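Local coordinates for protein poly-beta-1,6-N-acetyl-D-glucosamine N-deacetylase (PDB 4U10) that probably removes N-acetyl groups from poly-beta-1,6-N-acetyl-D-glucosamine through its metal-dependent polysaccharide deacetylase domain, the part of the longer protein held in this chain, at residues 73-78 against 147-152; 101-106 against 110-115. All blocks are in the same frame, centred on the assembly; numbering follows the deposited sequence.

Interaction 1 (73-78 against 147-152). With ZN (zinc ion), chain C; ZN (zinc ion), chain D.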
loop_
_atom_site.group_PDB
_atom_site.type_symbol
_atom_site.label_atom_id
_atom_site.label_comp_id
_atom_site.label_asym_id
_atom_site.label_seq_id
_atom_site.Cartn_x
_atom_site.Cartn_y
_atom_site.Cartn_z
ATOM N N PHE A 73 3.786 -1.389 -2.995
ATOM C CA PHE A 73 2.806 -1.613 -4.037
ATOM C C PHE A 73 1.468 -1.800 -3.371
ATOM O O PHE A 73 1.339 -2.572 -2.404
ATOM C CB PHE A 73 3.132 -2.820 -4.901
ATOM C CG PHE A 73 4.442 -2.700 -5.613
ATOM C CD1 PHE A 73 5.641 -3.054 -4.975
ATOM C CD2 PHE A 73 4.497 -2.266 -6.934
ATOM C CE1 PHE A 73 6.855 -2.886 -5.644
ATOM C CE2 PHE A 73 5.692 -2.122 -7.582
ATOM C CZ PHE A 73 6.878 -2.412 -6.931
ATOM N N ASP A 74 0.522 -0.959 -3.777
ATOM C CA ASP A 74 -0.808 -0.915 -3.157
ATOM C C ASP A 74 -1.909 -1.573 -4.000
ATOM O O ASP A 74 -1.950 -1.387 -5.220
ATOM C CB ASP A 74 -1.308 0.508 -2.931
ATOM C CG ASP A 74 -0.501 1.324 -1.930
ATOM O OD1 ASP A 74 0.430 0.818 -1.271
ATOM O OD2 ASP A 74 -0.900 2.524 -1.768
ATOM N N ASP A 75 -2.792 -2.301 -3.278
ATOM C CA ASP A 75 -4.194 -2.591 -3.571
ATOM C C ASP A 75 -4.526 -4.065 -3.736
ATOM O O ASP A 75 -5.635 -4.445 -3.453
ATOM C CB ASP A 75 -4.760 -1.848 -4.789
ATOM C CG ASP A 75 -4.973 -0.419 -4.535
ATOM O OD1 ASP A 75 -4.544 0.120 -3.506
ATOM O OD2 ASP A 75 -5.634 0.186 -5.390
ATOM N N GLY A 76 -3.555 -4.882 -4.119
ATOM C CA GLY A 76 -3.810 -6.302 -4.379
ATOM C C GLY A 76 -4.017 -6.657 -5.811
ATOM O O GLY A 76 -4.505 -7.755 -6.080
ATOM N N TYR A 77 -3.647 -5.779 -6.751
ATOM C CA TYR A 77 -3.817 -6.159 -8.214
ATOM C C TYR A 77 -3.032 -7.388 -8.593
ATOM O O TYR A 77 -1.890 -7.515 -8.174
ATOM C CB TYR A 77 -3.455 -5.025 -9.167
ATOM C CG TYR A 77 -4.231 -3.744 -8.976
ATOM C CD1 TYR A 77 -5.618 -3.672 -9.173
ATOM C CD2 TYR A 77 -3.577 -2.596 -8.565
ATOM C CE1 TYR A 77 -6.293 -2.461 -8.982
ATOM C CE2 TYR A 77 -4.238 -1.447 -8.394
ATOM C CZ TYR A 77 -5.597 -1.370 -8.597
ATOM O OH TYR A 77 -6.185 -0.110 -8.403
ATOM N N ALA A 78 -3.645 -8.276 -9.412
ATOM C CA ALA A 78 -3.006 -9.458 -9.932
ATOM C C ALA A 78 -1.641 -9.126 -10.606
ATOM O O ALA A 78 -0.722 -9.933 -10.615
ATOM C CB ALA A 78 -3.936 -10.222 -10.886
ATOM N N ASN A 147 -12.102 -3.653 4.371
ATOM C CA ASN A 147 -13.100 -3.158 3.433
ATOM C C ASN A 147 -13.375 -1.642 3.601
ATOM O O ASN A 147 -14.510 -1.197 3.610
ATOM C CB ASN A 147 -14.374 -3.968 3.582
ATOM C CG ASN A 147 -15.405 -3.613 2.544
ATOM O OD1 ASN A 147 -15.061 -3.186 1.496
ATOM N ND2 ASN A 147 -16.643 -3.721 2.871
ATOM N N LEU A 148 -12.307 -0.846 3.736
ATOM C CA LEU A 148 -12.412 0.621 3.801
ATOM C C LEU A 148 -11.628 1.349 2.683
ATOM O O LEU A 148 -11.195 2.522 2.831
ATOM C CB LEU A 148 -12.032 1.098 5.215
ATOM C CG LEU A 148 -12.926 0.673 6.390
ATOM C CD1 LEU A 148 -12.274 1.012 7.716
ATOM C CD2 LEU A 148 -14.366 1.209 6.318
ATOM N N HIS A 149 -11.514 0.677 1.532
ATOM C CA HIS A 149 -10.876 1.244 0.370
ATOM C C HIS A 149 -11.985 1.679 -0.553
ATOM O O HIS A 149 -12.079 1.208 -1.692
ATOM C CB HIS A 149 -10.059 0.199 -0.319
ATOM C CG HIS A 149 -9.001 0.752 -1.204
ATOM N ND1 HIS A 149 -9.261 1.400 -2.383
ATOM C CD2 HIS A 149 -7.657 0.774 -1.058
ATOM C CE1 HIS A 149 -8.138 1.811 -2.922
ATOM N NE2 HIS A 149 -7.142 1.392 -2.164
ATOM N N HIS A 150 -12.905 2.463 -0.002
ATOM C CA HIS A 150 -14.096 2.978 -0.750
ATOM C C HIS A 150 -14.510 4.275 -0.082
ATOM O O HIS A 150 -13.959 4.630 0.977
ATOM C CB HIS A 150 -15.259 1.981 -0.774
ATOM C CG HIS A 150 -15.795 1.626 0.594
ATOM N ND1 HIS A 150 -16.697 2.408 1.275
ATOM C CD2 HIS A 150 -15.501 0.602 1.425
ATOM C CE1 HIS A 150 -16.982 1.852 2.436
ATOM N NE2 HIS A 150 -16.284 0.742 2.541
ATOM N N GLY A 151 -15.435 5.003 -0.701
ATOM C CA GLY A 151 -16.086 6.130 -0.070
ATOM C C GLY A 151 -17.282 5.816 0.808
ATOM O O GLY A 151 -17.908 4.754 0.707
ATOM N N VAL A 152 -17.577 6.757 1.692
ATOM C CA VAL A 152 -18.868 6.829 2.386
ATOM C C VAL A 152 -19.504 8.191 2.122
ATOM O O VAL A 152 -18.811 9.224 1.930
ATOM C CB VAL A 152 -18.701 6.688 3.888
ATOM C CG1 VAL A 152 -18.132 5.323 4.237
ATOM C CG2 VAL A 152 -17.824 7.813 4.420
HETATM ZN ZN ZN C . -5.128 1.634 -2.519
HETATM ZN ZN ZN D . -2.342 3.648 -2.787
HETATM O O HOH W 1 -4.279 3.306 -2.423
#
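Asp75 and His149 meet through a zinc ion in the Asp-His-His metal site of the polysaccharide deacetylase (NodB) fold, whose third ligand is His144. The aspartate stands at the C-terminal end of strand 68-75, and its CB, 4.2 Å from the zinc, starts the side chain toward it. CG, beside the backbone N and anti to the carbonyl carbon (chi1 -73°), comes within 2.9 Å of the zinc, and the carboxylate branches there. OD1 coordinates the zinc at 1.9 Å, whereas OD2 stays 3.3 Å from that zinc, so the binding is monodentate. From its loop His149 offers NE2, 2.1 Å from the same zinc; the carboxylate and imidazole planes stand 85° apart. Asp75 OD1 and His149 NE2 are 3.2 Å apart because they share the metal, not a hydrogen bond. Aspartate suits its place as a compact oxygen ligand, and histidine because NE2 sits at the ring tip, far from the backbone. Neighbouring Asp74 binds a second zinc through OD2 together with His10, while its OD1 forms a salt bridge with Arg247. One water oxygen bridges the two metals, 1.9 Å from the zinc of Asp75 and 2.0 Å from the zinc of Asp74.

Interaction 2 (101-106 against 110-115)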
loop_
_atom_site.group_PDB
_atom_site.type_symbol
_atom_site.label_atom_id
_atom_site.label_comp_id
_atom_site.label_asym_id
_atom_site.label_seq_id
_atom_site.Cartn_x
_atom_site.Cartn_y
_atom_site.Cartn_z
ATOM N N SER A 101 -7.676 -6.704 2.052
ATOM C CA SER A 101 -7.991 -8.096 2.418
ATOM C C SER A 101 -9.394 -8.625 2.114
ATOM O O SER A 101 -9.544 -9.817 1.830
ATOM C CB SER A 101 -7.536 -8.376 3.836
ATOM O OG SER A 101 -7.964 -7.404 4.784
ATOM N N SER A 102 -10.458 -7.791 2.160
ATOM C CA SER A 102 -11.805 -8.323 1.770
ATOM C C SER A 102 -11.882 -8.633 0.238
ATOM O O SER A 102 -12.712 -9.443 -0.233
ATOM C CB SER A 102 -12.916 -7.359 2.176
ATOM O OG SER A 102 -13.000 -6.244 1.352
ATOM N N TRP A 103 -11.072 -7.941 -0.564
ATOM C CA TRP A 103 -10.997 -8.224 -1.995
ATOM C C TRP A 103 -10.395 -9.633 -2.170
ATOM O O TRP A 103 -10.986 -10.503 -2.814
ATOM C CB TRP A 103 -10.209 -7.130 -2.757
ATOM C CG TRP A 103 -10.843 -5.835 -2.735
ATOM C CD1 TRP A 103 -12.141 -5.544 -2.267
ATOM C CD2 TRP A 103 -10.302 -4.599 -3.201
ATOM N NE1 TRP A 103 -12.382 -4.208 -2.422
ATOM C CE2 TRP A 103 -11.274 -3.608 -2.984
ATOM C CE3 TRP A 103 -9.057 -4.223 -3.755
ATOM C CZ2 TRP A 103 -11.067 -2.287 -3.330
ATOM C CZ3 TRP A 103 -8.849 -2.898 -4.089
ATOM C CH2 TRP A 103 -9.842 -1.959 -3.902
ATOM N N LEU A 104 -9.278 -9.896 -1.515
ATOM C CA LEU A 104 -8.668 -11.214 -1.570
ATOM C C LEU A 104 -9.573 -12.309 -0.998
ATOM O O LEU A 104 -9.556 -13.443 -1.455
ATOM C CB LEU A 104 -7.333 -11.226 -0.871
ATOM C CG LEU A 104 -6.190 -10.662 -1.765
ATOM C CD1 LEU A 104 -6.513 -9.350 -2.467
ATOM C CD2 LEU A 104 -4.943 -10.523 -0.947
ATOM N N ASP A 105 -10.333 -11.964 0.039
ATOM C CA ASP A 105 -11.244 -12.908 0.697
ATOM C C ASP A 105 -12.546 -13.197 -0.068
ATOM O O ASP A 105 -13.329 -14.038 0.344
ATOM C CB ASP A 105 -11.615 -12.393 2.091
ATOM C CG ASP A 105 -10.583 -12.699 3.145
ATOM O OD1 ASP A 105 -9.665 -13.474 2.915
ATOM O OD2 ASP A 105 -10.687 -12.110 4.248
ATOM N N THR A 106 -12.800 -12.462 -1.139
ATOM C CA THR A 106 -13.930 -12.698 -1.996
ATOM C C THR A 106 -13.737 -14.065 -2.690
ATOM O O THR A 106 -12.708 -14.336 -3.266
ATOM C CB THR A 106 -14.095 -11.522 -3.012
ATOM O OG1 THR A 106 -14.215 -10.276 -2.299
ATOM C CG2 THR A 106 -15.320 -11.701 -3.892
ATOM N N GLN A 110 -17.396 -14.841 -7.456
ATOM C CA GLN A 110 -18.087 -13.590 -7.159
ATOM C C GLN A 110 -17.298 -12.372 -7.624
ATOM O O GLN A 110 -16.080 -12.390 -7.669
ATOM C CB GLN A 110 -18.354 -13.460 -5.652
ATOM C CG GLN A 110 -19.646 -14.123 -5.234
ATOM C CD GLN A 110 -19.792 -14.291 -3.731
ATOM O OE1 GLN A 110 -19.279 -13.507 -2.955
ATOM N NE2 GLN A 110 -20.524 -15.314 -3.324
ATOM N N LEU A 111 -18.028 -11.308 -7.926
ATOM C CA LEU A 111 -17.427 -10.043 -8.318
ATOM C C LEU A 111 -17.287 -9.208 -7.082
ATOM O O LEU A 111 -17.907 -9.469 -6.070
ATOM C CB LEU A 111 -18.322 -9.313 -9.291
ATOM C CG LEU A 111 -18.897 -10.198 -10.380
ATOM C CD1 LEU A 111 -19.989 -9.467 -11.190
ATOM C CD2 LEU A 111 -17.708 -10.682 -11.182
ATOM N N ILE A 112 -16.466 -8.183 -7.185
ATOM C CA ILE A 112 -16.157 -7.330 -6.057
ATOM C C ILE A 112 -16.836 -6.027 -6.299
ATOM O O ILE A 112 -16.467 -5.327 -7.243
ATOM C CB ILE A 112 -14.656 -7.059 -6.002
ATOM C CG1 ILE A 112 -13.981 -8.369 -5.593
ATOM C CG2 ILE A 112 -14.351 -5.872 -5.071
ATOM C CD1 ILE A 112 -12.551 -8.426 -5.861
ATOM N N PRO A 113 -17.772 -5.660 -5.406
ATOM C CA PRO A 113 -18.456 -4.361 -5.512
ATOM C C PRO A 113 -17.428 -3.253 -5.345
ATOM O O PRO A 113 -16.692 -3.280 -4.388
ATOM C CB PRO A 113 -19.446 -4.356 -4.333
ATOM C CG PRO A 113 -19.419 -5.736 -3.764
ATOM C CD PRO A 113 -18.116 -6.356 -4.152
ATOM N N TYR A 114 -17.402 -2.294 -6.271
ATOM C CA TYR A 114 -16.369 -1.259 -6.292
ATOM C C TYR A 114 -16.973 0.029 -6.876
ATOM O O TYR A 114 -17.109 0.146 -8.095
ATOM C CB TYR A 114 -15.187 -1.749 -7.115
ATOM C CG TYR A 114 -13.917 -0.940 -7.006
ATOM C CD1 TYR A 114 -13.824 0.370 -7.514
ATOM C CD2 TYR A 114 -12.770 -1.508 -6.472
ATOM C CE1 TYR A 114 -12.636 1.093 -7.439
ATOM C CE2 TYR A 114 -11.585 -0.798 -6.413
ATOM C CZ TYR A 114 -11.518 0.490 -6.882
ATOM O OH TYR A 114 -10.319 1.139 -6.790
ATOM N N ALA A 115 -17.294 0.964 -5.984
ATOM C CA ALA A 115 -18.082 2.173 -6.288
ATOM C C ALA A 115 -19.333 1.789 -7.100
ATOM O O ALA A 115 -20.156 1.016 -6.607
ATOM C CB ALA A 115 -17.219 3.239 -6.982
#
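Trp103, on the short helix 101-104, packs against Ile112 and Tyr114 of strand 112-114, the first strand of a beta hairpin completed by strand 117-119. A short connection joins helix to strand, so the contact is local in sequence within the polysaccharide deacetylase domain, and no hydrogen bond crosses it. The CH-pi contact comes first: Ile112 CG2 lies over one face of the indole, 3.9 Å from the centroid of the five-membered ring and 29° off its normal. With CG2 anti to the backbone N and CG1 beside it (chi1 -70°), the beta-branched isoleucine sends CG2 to the indole and lays CG1 beside Thr106, while CD1 rests near Trp103 CB and O. The aromatic contact follows at the far end of the indole, where the six-membered ring meets Tyr114 obliquely, planes 38° apart and centroids separated by 5.3 Å. Trp103 CH2 approaches the edge of the tyrosine, 3.3 Å from Tyr114 CE2. Tryptophan suits the place because its long, flat ring can serve both strand residues and still reach His149. Packing by Thr106 closes the other end: its CG2 rests 3.9 Å from Gln110 CB, and Thr106 OG1 lies 3.8 Å from Ile112 CG1. The threonine joins methyl and hydroxyl in one compact side chain, so it can touch the strand while its hydroxyl bonds back to the helix. There Thr106 OG1 donates to Ser102 O, in the carbonyl plane, at 2.7 Å.

How the interactions relate
Interaction 1 is buried near the middle of the chain and joins the end of a central strand to a loop through metal coordination, with charged and polar ligand atoms doing the work. Interaction 2, farther out and only partly buried, packs a short helix on a small outlying sheet by apolar and aromatic contacts. Along the chain it is nested within the loop that interaction 1 closes. The two touch mainly at Trp103: its CE3 lies 3.4 Å from Asp75 O, and its CH2 is 3.7 Å from His149 ND1. The indole therefore forms a second shell beside two zinc ligands, carrying the packing of 101-106 against 110-115 up to the metal site.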